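Local structure of triosephosphate isomerase (Toxoplasma gondii, 5UPR) at residues Asp30-Ala35 and Gly252-Ile257; Val37-Val42 and Ser256-Ala261; Ala69-Thr74 and Val98-Ser103. The protein probably catalyses the interconversion of D-glyceraldehyde 3-phosphate and dihydroxyacetone phosphate, as a homodimeric enzyme of glycolysis and gluconeogenesis. One frame throughout, in Å; residues are numbered along the deposited sequence.

Contact 1: residues Asp30-Ala35 and Gly252-Ile257; sequences DMLNSA and GDFVSI
On the helix that brings Met31 against Val255, near its C-terminal end, the carbonyl oxygen Asp30 O is gripped twice by one residue. Ser34 N reaches it in the usual helical way, and Ser34 OG at 2.9 Å from Asp30 O adds a second bond from the opposite face of the carbonyl plane, 30° off that plane. The meeting with Gly252-Ile257 is, by contrast, entirely apolar. Met31, present as selenomethionine, sets out with CG anti to its backbone N (chi1 -178°) and bends at chi3. Met31 SE lies 3.7 Å from Gly252 CA, while Met31 CE rests 4.1 Å from Val255 CG2. Val255 holds out both methyls to Ala35, just past the helix, and CG1 and CG2 each stand 4.0 Å from Ala35 CB. Deeper in, Leu32 CD2 approaches Phe254 CE2 and CD2 in the plane of the ring, at its edge, 3.9 Å from CE2. Phe254 also packs on Val44, Val46 and Val245, and Leu32 on Val46. The short helical segments, 40° apart in direction, thus pack side by side on the outside of strands 42-47 and 242-245, as the first and last outer helices of a TIM barrel do.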
loop_
_atom_site.group_PDB
_atom_site.type_symbol
_atom_site.label_atom_id
_atom_site.label_comp_id
_atom_site.label_asym_id
_atom_site.label_seq_id
_atom_site.Cartn_x
_atom_site.Cartn_y
_atom_site.Cartn_z
ATOM N N ASP A 30 13.389 -3.624 19.623
ATOM C CA ASP A 30 14.170 -3.903 20.847
ATOM C C ASP A 30 14.407 -5.425 21.027
ATOM O O ASP A 30 15.486 -5.853 21.404
ATOM C CB ASP A 30 13.464 -3.380 22.090
ATOM C CG ASP A 30 13.408 -1.813 22.161
ATOM O OD1 ASP A 30 14.047 -1.114 21.337
ATOM O OD2 ASP A 30 12.672 -1.269 23.006
HETATM N N MSE A 31 13.401 -6.244 20.745
HETATM C CA MSE A 31 13.576 -7.705 20.799
HETATM C C MSE A 31 14.636 -8.141 19.820
HETATM O O MSE A 31 15.462 -8.970 20.161
HETATM C CB MSE A 31 12.280 -8.419 20.419
HETATM C CG MSE A 31 12.346 -9.937 20.489
HETATM SE SE MSE A 31 10.784 -10.587 19.515
HETATM C CE MSE A 31 11.541 -10.241 17.765
ATOM N N LEU A 32 14.631 -7.598 18.603
ATOM C CA LEU A 32 15.594 -8.039 17.580
ATOM C C LEU A 32 17.020 -7.576 17.949
ATOM O O LEU A 32 17.986 -8.349 17.786
ATOM C CB LEU A 32 15.191 -7.523 16.208
ATOM C CG LEU A 32 13.893 -8.134 15.616
ATOM C CD1 LEU A 32 13.381 -7.247 14.508
ATOM C CD2 LEU A 32 14.084 -9.592 15.123
ATOM N N ASN A 33 17.126 -6.334 18.478
ATOM C CA ASN A 33 18.417 -5.779 18.898
ATOM C C ASN A 33 19.039 -6.505 20.109
ATOM O O ASN A 33 20.247 -6.611 20.182
ATOM C CB ASN A 33 18.306 -4.278 19.241
ATOM C CG ASN A 33 18.163 -3.392 18.009
ATOM O OD1 ASN A 33 18.531 -3.769 16.903
ATOM N ND2 ASN A 33 17.667 -2.204 18.208
ATOM N N SER A 34 18.234 -6.971 21.051
ATOM C CA SER A 34 18.746 -7.638 22.249
ATOM C C SER A 34 18.728 -9.171 22.134
ATOM O O SER A 34 19.087 -9.823 23.078
ATOM C CB SER A 34 17.897 -7.305 23.473
ATOM O OG SER A 34 17.422 -6.004 23.591
ATOM N N ALA A 35 18.294 -9.747 21.004
ATOM C CA ALA A 35 18.076 -11.213 20.957
ATOM C C ALA A 35 19.395 -11.878 21.262
ATOM O O ALA A 35 20.400 -11.539 20.644
ATOM C CB ALA A 35 17.593 -11.658 19.589
ATOM N N GLY A 252 8.148 -13.079 20.640
ATOM C CA GLY A 252 9.431 -13.715 20.976
ATOM C C GLY A 252 9.667 -15.047 20.285
ATOM O O GLY A 252 10.803 -15.443 20.130
ATOM N N ASP A 253 8.607 -15.719 19.838
ATOM C CA ASP A 253 8.706 -16.985 19.118
ATOM C C ASP A 253 9.512 -16.819 17.837
ATOM O O ASP A 253 10.144 -17.759 17.375
ATOM C CB ASP A 253 7.307 -17.572 18.859
ATOM C CG ASP A 253 7.359 -19.072 18.426
ATOM O OD1 ASP A 253 8.083 -19.836 19.084
ATOM O OD2 ASP A 253 6.672 -19.519 17.509
ATOM N N PHE A 254 9.519 -15.613 17.260
ATOM C CA PHE A 254 10.279 -15.328 16.050
ATOM C C PHE A 254 11.739 -15.637 16.243
ATOM O O PHE A 254 12.359 -16.190 15.341
ATOM C CB PHE A 254 10.108 -13.856 15.636
ATOM C CG PHE A 254 10.680 -13.521 14.292
ATOM C CD1 PHE A 254 10.183 -14.125 13.129
ATOM C CD2 PHE A 254 11.632 -12.521 14.170
ATOM C CE1 PHE A 254 10.650 -13.764 11.893
ATOM C CE2 PHE A 254 12.126 -12.175 12.954
ATOM C CZ PHE A 254 11.640 -12.782 11.790
ATOM N N VAL A 255 12.283 -15.291 17.408
ATOM C CA VAL A 255 13.710 -15.549 17.670
ATOM C C VAL A 255 13.991 -17.075 17.745
ATOM O O VAL A 255 15.046 -17.526 17.278
ATOM C CB VAL A 255 14.175 -14.808 18.940
ATOM C CG1 VAL A 255 15.625 -15.145 19.297
ATOM C CG2 VAL A 255 14.045 -13.309 18.764
ATOM N N SER A 256 13.083 -17.855 18.315
ATOM C CA SER A 256 13.221 -19.325 18.267
ATOM C C SER A 256 13.222 -19.870 16.844
ATOM O O SER A 256 13.907 -20.839 16.582
ATOM C CB SER A 256 12.124 -20.058 19.018
ATOM O OG SER A 256 11.858 -19.442 20.256
ATOM N N ILE A 257 12.441 -19.267 15.937
ATOM C CA ILE A 257 12.374 -19.763 14.563
ATOM C C ILE A 257 13.683 -19.468 13.856
ATOM O O ILE A 257 14.192 -20.334 13.166
ATOM C CB ILE A 257 11.162 -19.223 13.798
ATOM C CG1 ILE A 257 9.865 -19.730 14.413
ATOM C CG2 ILE A 257 11.209 -19.626 12.314
ATOM C CD1 ILE A 257 8.604 -18.924 14.063
#

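Contact 2: residues Val37-Val42 and Ser256-Ala261; sequences VSFEQV and SIIDAA
Ile258 and Phe39 form the middle of this contact, in which a helix on the outside of the TIM barrel packs against the loop leading into strand 42-47. From CB, the Ile258 side chain divides. CG2, anti to the backbone N, comes to 3.9 Å from Phe39 CD1 and also faces Val42, whose CG1 is 4.4 Å from Ile258 CG2. The other branch runs through CG1 and, with chi2 at 162°, carries CD1 onward over one face of the Phe39 ring, 4.0 Å from Phe39 CZ. Val12 of strand 10-15 packs against Ile258, Val42 and Ala261.

The loop presents these residues through two tight turns. Ser38 OG accepts from Glu40 N at 3.1 Å, an ST turn that overlaps a type I beta turn from Phe39 to Val42. Toward the surface the chemistry becomes mixed. Val37 CG1 touches Asp259 OD1 at 3.4 Å, an oxygen whose strong partner is the ammonium of Lys262 in a salt bridge; Val37 packs on Lys262 as well, so that methyl and ion pair share one patch. At the far end, where Ala261 is the first residue to leave the helical conformation, Val42 CG2 lies 3.3 Å from the carbonyl oxygen Ala261 O.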
loop_
_atom_site.group_PDB
_atom_site.type_symbol
_atom_site.label_atom_id
_atom_site.label_comp_id
_atom_site.label_asym_id
_atom_site.label_seq_id
_atom_site.Cartn_x
_atom_site.Cartn_y
_atom_site.Cartn_z
ATOM N N VAL A 37 20.758 -14.616 20.545
ATOM C CA VAL A 37 20.981 -15.692 19.625
ATOM C C VAL A 37 21.768 -14.990 18.532
ATOM O O VAL A 37 21.519 -13.805 18.258
ATOM C CB VAL A 37 19.606 -16.224 19.118
ATOM C CG1 VAL A 37 19.649 -16.951 17.758
ATOM C CG2 VAL A 37 18.953 -17.067 20.219
ATOM N N SER A 38 22.754 -15.677 17.977
ATOM C CA SER A 38 23.522 -15.083 16.879
ATOM C C SER A 38 22.721 -15.246 15.612
ATOM O O SER A 38 22.128 -16.279 15.415
ATOM C CB SER A 38 24.905 -15.702 16.721
ATOM O OG SER A 38 25.572 -15.039 15.663
ATOM N N PHE A 39 22.673 -14.214 14.787
ATOM C CA PHE A 39 22.058 -14.281 13.474
ATOM C C PHE A 39 23.149 -14.436 12.413
ATOM O O PHE A 39 22.871 -14.244 11.217
ATOM C CB PHE A 39 21.243 -12.995 13.151
ATOM C CG PHE A 39 20.123 -12.661 14.131
ATOM C CD1 PHE A 39 19.757 -13.468 15.215
ATOM C CD2 PHE A 39 19.395 -11.541 13.911
ATOM C CE1 PHE A 39 18.733 -13.111 16.060
ATOM C CE2 PHE A 39 18.377 -11.138 14.765
ATOM C CZ PHE A 39 18.052 -11.916 15.851
ATOM N N GLU A 40 24.374 -14.800 12.773
ATOM C CA GLU A 40 25.474 -14.850 11.776
ATOM C C GLU A 40 25.201 -15.776 10.565
ATOM O O GLU A 40 25.536 -15.420 9.439
ATOM C CB GLU A 40 26.812 -15.210 12.431
ATOM C CG GLU A 40 27.438 -14.087 13.237
ATOM C CD GLU A 40 28.114 -13.023 12.384
ATOM O OE1 GLU A 40 29.310 -12.779 12.634
ATOM O OE2 GLU A 40 27.474 -12.424 11.472
ATOM N N GLN A 41 24.577 -16.924 10.793
ATOM C CA GLN A 41 24.379 -17.903 9.753
ATOM C C GLN A 41 23.062 -17.770 8.936
ATOM O O GLN A 41 22.789 -18.583 8.074
ATOM C CB GLN A 41 24.385 -19.300 10.394
ATOM C CG GLN A 41 25.543 -19.622 11.307
ATOM C CD GLN A 41 25.695 -21.140 11.400
ATOM O OE1 GLN A 41 26.152 -21.756 10.435
ATOM N NE2 GLN A 41 25.265 -21.757 12.529
ATOM N N VAL A 42 22.267 -16.735 9.217
ATOM C CA VAL A 42 20.907 -16.600 8.725
ATOM C C VAL A 42 20.680 -15.159 8.250
ATOM O O VAL A 42 20.993 -14.198 8.964
ATOM C CB VAL A 42 19.932 -16.946 9.866
ATOM C CG1 VAL A 42 18.501 -16.763 9.414
ATOM C CG2 VAL A 42 20.152 -18.386 10.364
ATOM N N SER A 256 13.083 -17.855 18.315
ATOM C CA SER A 256 13.221 -19.325 18.267
ATOM C C SER A 256 13.222 -19.870 16.844
ATOM O O SER A 256 13.907 -20.839 16.582
ATOM C CB SER A 256 12.124 -20.058 19.018
ATOM O OG SER A 256 11.858 -19.442 20.256
ATOM N N ILE A 257 12.441 -19.267 15.937
ATOM C CA ILE A 257 12.374 -19.763 14.563
ATOM C C ILE A 257 13.683 -19.468 13.856
ATOM O O ILE A 257 14.192 -20.334 13.166
ATOM C CB ILE A 257 11.162 -19.223 13.798
ATOM C CG1 ILE A 257 9.865 -19.730 14.413
ATOM C CG2 ILE A 257 11.209 -19.626 12.314
ATOM C CD1 ILE A 257 8.604 -18.924 14.063
ATOM N N ILE A 258 14.245 -18.273 14.065
ATOM C CA ILE A 258 15.549 -17.912 13.513
ATOM C C ILE A 258 16.597 -18.919 13.954
ATOM O O ILE A 258 17.363 -19.439 13.138
ATOM C CB ILE A 258 16.006 -16.473 13.938
ATOM C CG1 ILE A 258 15.119 -15.402 13.306
ATOM C CG2 ILE A 258 17.487 -16.232 13.620
ATOM C CD1 ILE A 258 15.215 -14.038 13.995
ATOM N N ASP A 259 16.610 -19.207 15.247
ATOM C CA ASP A 259 17.524 -20.216 15.793
ATOM C C ASP A 259 17.372 -21.622 15.168
ATOM O O ASP A 259 18.311 -22.323 15.012
ATOM C CB ASP A 259 17.360 -20.265 17.292
ATOM C CG ASP A 259 18.588 -20.824 17.969
ATOM O OD1 ASP A 259 19.745 -20.393 17.671
ATOM O OD2 ASP A 259 18.381 -21.706 18.807
ATOM N N ALA A 260 16.165 -22.005 14.801
ATOM C CA ALA A 260 15.922 -23.285 14.099
ATOM C C ALA A 260 16.491 -23.370 12.683
ATOM O O ALA A 260 16.781 -24.452 12.227
ATOM C CB ALA A 260 14.445 -23.603 14.046
ATOM N N ALA A 261 16.596 -22.238 11.979
ATOM C CA ALA A 261 17.148 -22.202 10.633
ATOM C C ALA A 261 18.743 -22.210 10.564
ATOM O O ALA A 261 19.363 -21.536 9.781
ATOM C CB ALA A 261 16.585 -21.018 9.891
#

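Contact 3: residues Ala69-Thr74 and Val98-Ser103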
loop_
_atom_site.group_PDB
_atom_site.type_symbol
_atom_site.label_atom_id
_atom_site.label_comp_id
_atom_site.label_asym_id
_atom_site.label_seq_id
_atom_site.Cartn_x
_atom_site.Cartn_y
_atom_site.Cartn_z
ATOM N N ALA A 69 9.248 -4.065 2.450
ATOM C CA ALA A 69 7.857 -3.703 2.341
ATOM C C ALA A 69 7.044 -4.958 2.061
ATOM O O ALA A 69 7.556 -5.922 1.487
ATOM C CB ALA A 69 7.667 -2.655 1.200
ATOM N N GLN A 70 5.741 -4.915 2.390
ATOM C CA GLN A 70 4.800 -6.042 2.188
ATOM C C GLN A 70 4.187 -6.139 0.782
ATOM O O GLN A 70 3.399 -7.092 0.539
ATOM C CB GLN A 70 3.669 -5.943 3.235
ATOM C CG GLN A 70 4.116 -6.188 4.676
ATOM C CD GLN A 70 2.980 -6.021 5.704
ATOM O OE1 GLN A 70 1.762 -6.076 5.334
ATOM N NE2 GLN A 70 3.354 -5.853 6.992
ATOM N N ASP A 71 4.508 -5.171 -0.106
ATOM C CA ASP A 71 3.973 -5.129 -1.476
ATOM C C ASP A 71 4.787 -4.069 -2.171
ATOM O O ASP A 71 5.508 -3.290 -1.522
ATOM C CB ASP A 71 2.502 -4.723 -1.473
ATOM C CG ASP A 71 1.807 -4.799 -2.851
ATOM O OD1 ASP A 71 2.197 -5.562 -3.757
ATOM O OD2 ASP A 71 0.841 -4.002 -3.022
ATOM N N SER A 72 4.700 -4.077 -3.501
ATOM C CA SER A 72 5.396 -3.101 -4.349
ATOM C C SER A 72 4.584 -2.934 -5.644
ATOM O O SER A 72 4.026 -3.918 -6.109
ATOM C CB SER A 72 6.752 -3.755 -4.638
ATOM O OG SER A 72 7.539 -2.843 -5.213
ATOM N N SER A 73 4.446 -1.712 -6.170
ATOM C CA SER A 73 3.514 -1.453 -7.252
ATOM C C SER A 73 3.933 -2.118 -8.610
ATOM O O SER A 73 5.134 -2.349 -8.903
ATOM C CB SER A 73 3.386 0.051 -7.433
ATOM O OG SER A 73 2.352 0.359 -8.349
ATOM N N THR A 74 2.915 -2.412 -9.437
ATOM C CA THR A 74 3.117 -2.670 -10.835
ATOM C C THR A 74 3.769 -1.479 -11.555
ATOM O O THR A 74 4.357 -1.638 -12.605
ATOM C CB THR A 74 1.808 -2.964 -11.601
ATOM O OG1 THR A 74 0.871 -1.901 -11.392
ATOM C CG2 THR A 74 1.215 -4.207 -11.138
ATOM N N VAL A 98 11.286 -6.655 -0.835
ATOM C CA VAL A 98 9.842 -6.613 -0.909
ATOM C C VAL A 98 9.238 -8.035 -0.907
ATOM O O VAL A 98 9.841 -8.952 -1.476
ATOM C CB VAL A 98 9.333 -5.889 -2.160
ATOM C CG1 VAL A 98 9.672 -4.417 -2.006
ATOM C CG2 VAL A 98 9.867 -6.455 -3.474
ATOM N N VAL A 99 8.049 -8.156 -0.312
ATOM C CA VAL A 99 7.222 -9.352 -0.407
ATOM C C VAL A 99 6.234 -9.169 -1.530
ATOM O O VAL A 99 5.524 -8.134 -1.574
ATOM C CB VAL A 99 6.456 -9.585 0.906
ATOM C CG1 VAL A 99 5.584 -10.842 0.820
ATOM C CG2 VAL A 99 7.446 -9.645 2.139
ATOM N N LEU A 100 6.180 -10.135 -2.471
ATOM C CA LEU A 100 5.242 -10.035 -3.611
ATOM C C LEU A 100 4.463 -11.303 -3.793
ATOM O O LEU A 100 4.996 -12.426 -3.580
ATOM C CB LEU A 100 6.048 -9.723 -4.873
ATOM C CG LEU A 100 6.548 -8.270 -4.968
ATOM C CD1 LEU A 100 7.329 -8.019 -6.254
ATOM C CD2 LEU A 100 5.370 -7.308 -4.917
ATOM N N GLY A 101 3.228 -11.162 -4.216
ATOM C CA GLY A 101 2.340 -12.278 -4.410
ATOM C C GLY A 101 1.853 -13.103 -3.239
ATOM O O GLY A 101 1.442 -14.240 -3.416
ATOM N N HIS A 102 1.840 -12.506 -2.043
ATOM C CA HIS A 102 1.244 -13.152 -0.909
ATOM C C HIS A 102 -0.169 -13.611 -1.242
ATOM O O HIS A 102 -0.920 -12.847 -1.896
ATOM C CB HIS A 102 1.242 -12.247 0.322
ATOM C CG HIS A 102 1.061 -13.003 1.602
ATOM N ND1 HIS A 102 -0.161 -13.370 2.067
ATOM C CD2 HIS A 102 1.970 -13.542 2.446
ATOM C CE1 HIS A 102 0.003 -14.066 3.178
ATOM N NE2 HIS A 102 1.287 -14.185 3.435
ATOM N N SER A 103 -0.559 -14.761 -0.748
ATOM C CA SER A 103 -1.920 -15.270 -1.066
ATOM C C SER A 103 -3.041 -14.325 -0.637
ATOM O O SER A 103 -4.102 -14.274 -1.287
ATOM C CB SER A 103 -2.223 -16.678 -0.492
ATOM O OG SER A 103 -1.954 -16.607 0.854
HETATM O O HOH W 1 2.554 -9.513 -1.302
HETATM O O HOH W 2 2.046 -8.341 -3.891
#
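The carboxylate of Asp71 is the flat group that meets Leu100, the two side chains crossing at about a right angle. Leu100 CD2 stands 3.8 Å from Asp71 OD1, slightly to one side of the carboxylate plane. Over the other side, well off that plane, lies water 2, which is 2.8 Å from Asp71 OD1 and accepts from Gly101 N. OD1 also forms a salt bridge with Lys123, and OD2 one with Arg105, so the group is fixed at both oxygens, and the positive charges around it would be expected to favour its ionised form.

Behind it the end of strand 65-69 meets strand 97-100 in a parallel bridge of Ala69 with Val98. Val99 N donates to Ala69 O at 2.9 Å, and the same oxygen receives a CA-H contact from Val98. Beyond this bond the chains part: Val99 O lies 3.4 Å from Asp71 CA in another CA-H contact, and water 1 accepts from His102 N and lies within bonding distance of Gln70 O, to which it may donate. Leu100 CD2 covers Ser72 N at 3.6 Å, a buried amide with no partner in the model. Beside it Ser72 CB sits 4.0 Å from Val98 CG1, both residues packing on Ile90 of helix 87-92.

In this homodimer Gln70 OE1 accepts from Gly83 N of the second subunit, while His102 caps the following helix through ND1 to Glu104 N. The parallel strands running into loops here belong to the C-terminal mouth of the TIM barrel, the end at which enzymes of this fold carry their active sites.

How the contacts relate
Contacts 1 and 2 share one element, helix 253-260, which meets first the end of helix 22-34 and then the loop that follows it. They are continuous, for Val255 CG1 packs on Val37 CG2 4.0 Å away. Both are held mainly by apolar side chains, contact 1 partly buried and contact 2 more so. Contact 3 is nested in sequence inside the loops those two close, yet its centre lies about 25 Å from that of contact 2, on the opposite side of the chain's centre. Nearer the core and by the second subunit, it combines a backbone bond, ordered waters and apolar packing, with salt bridges from Asp71 to residues outside its segments, a chemistry in keeping with strand ends.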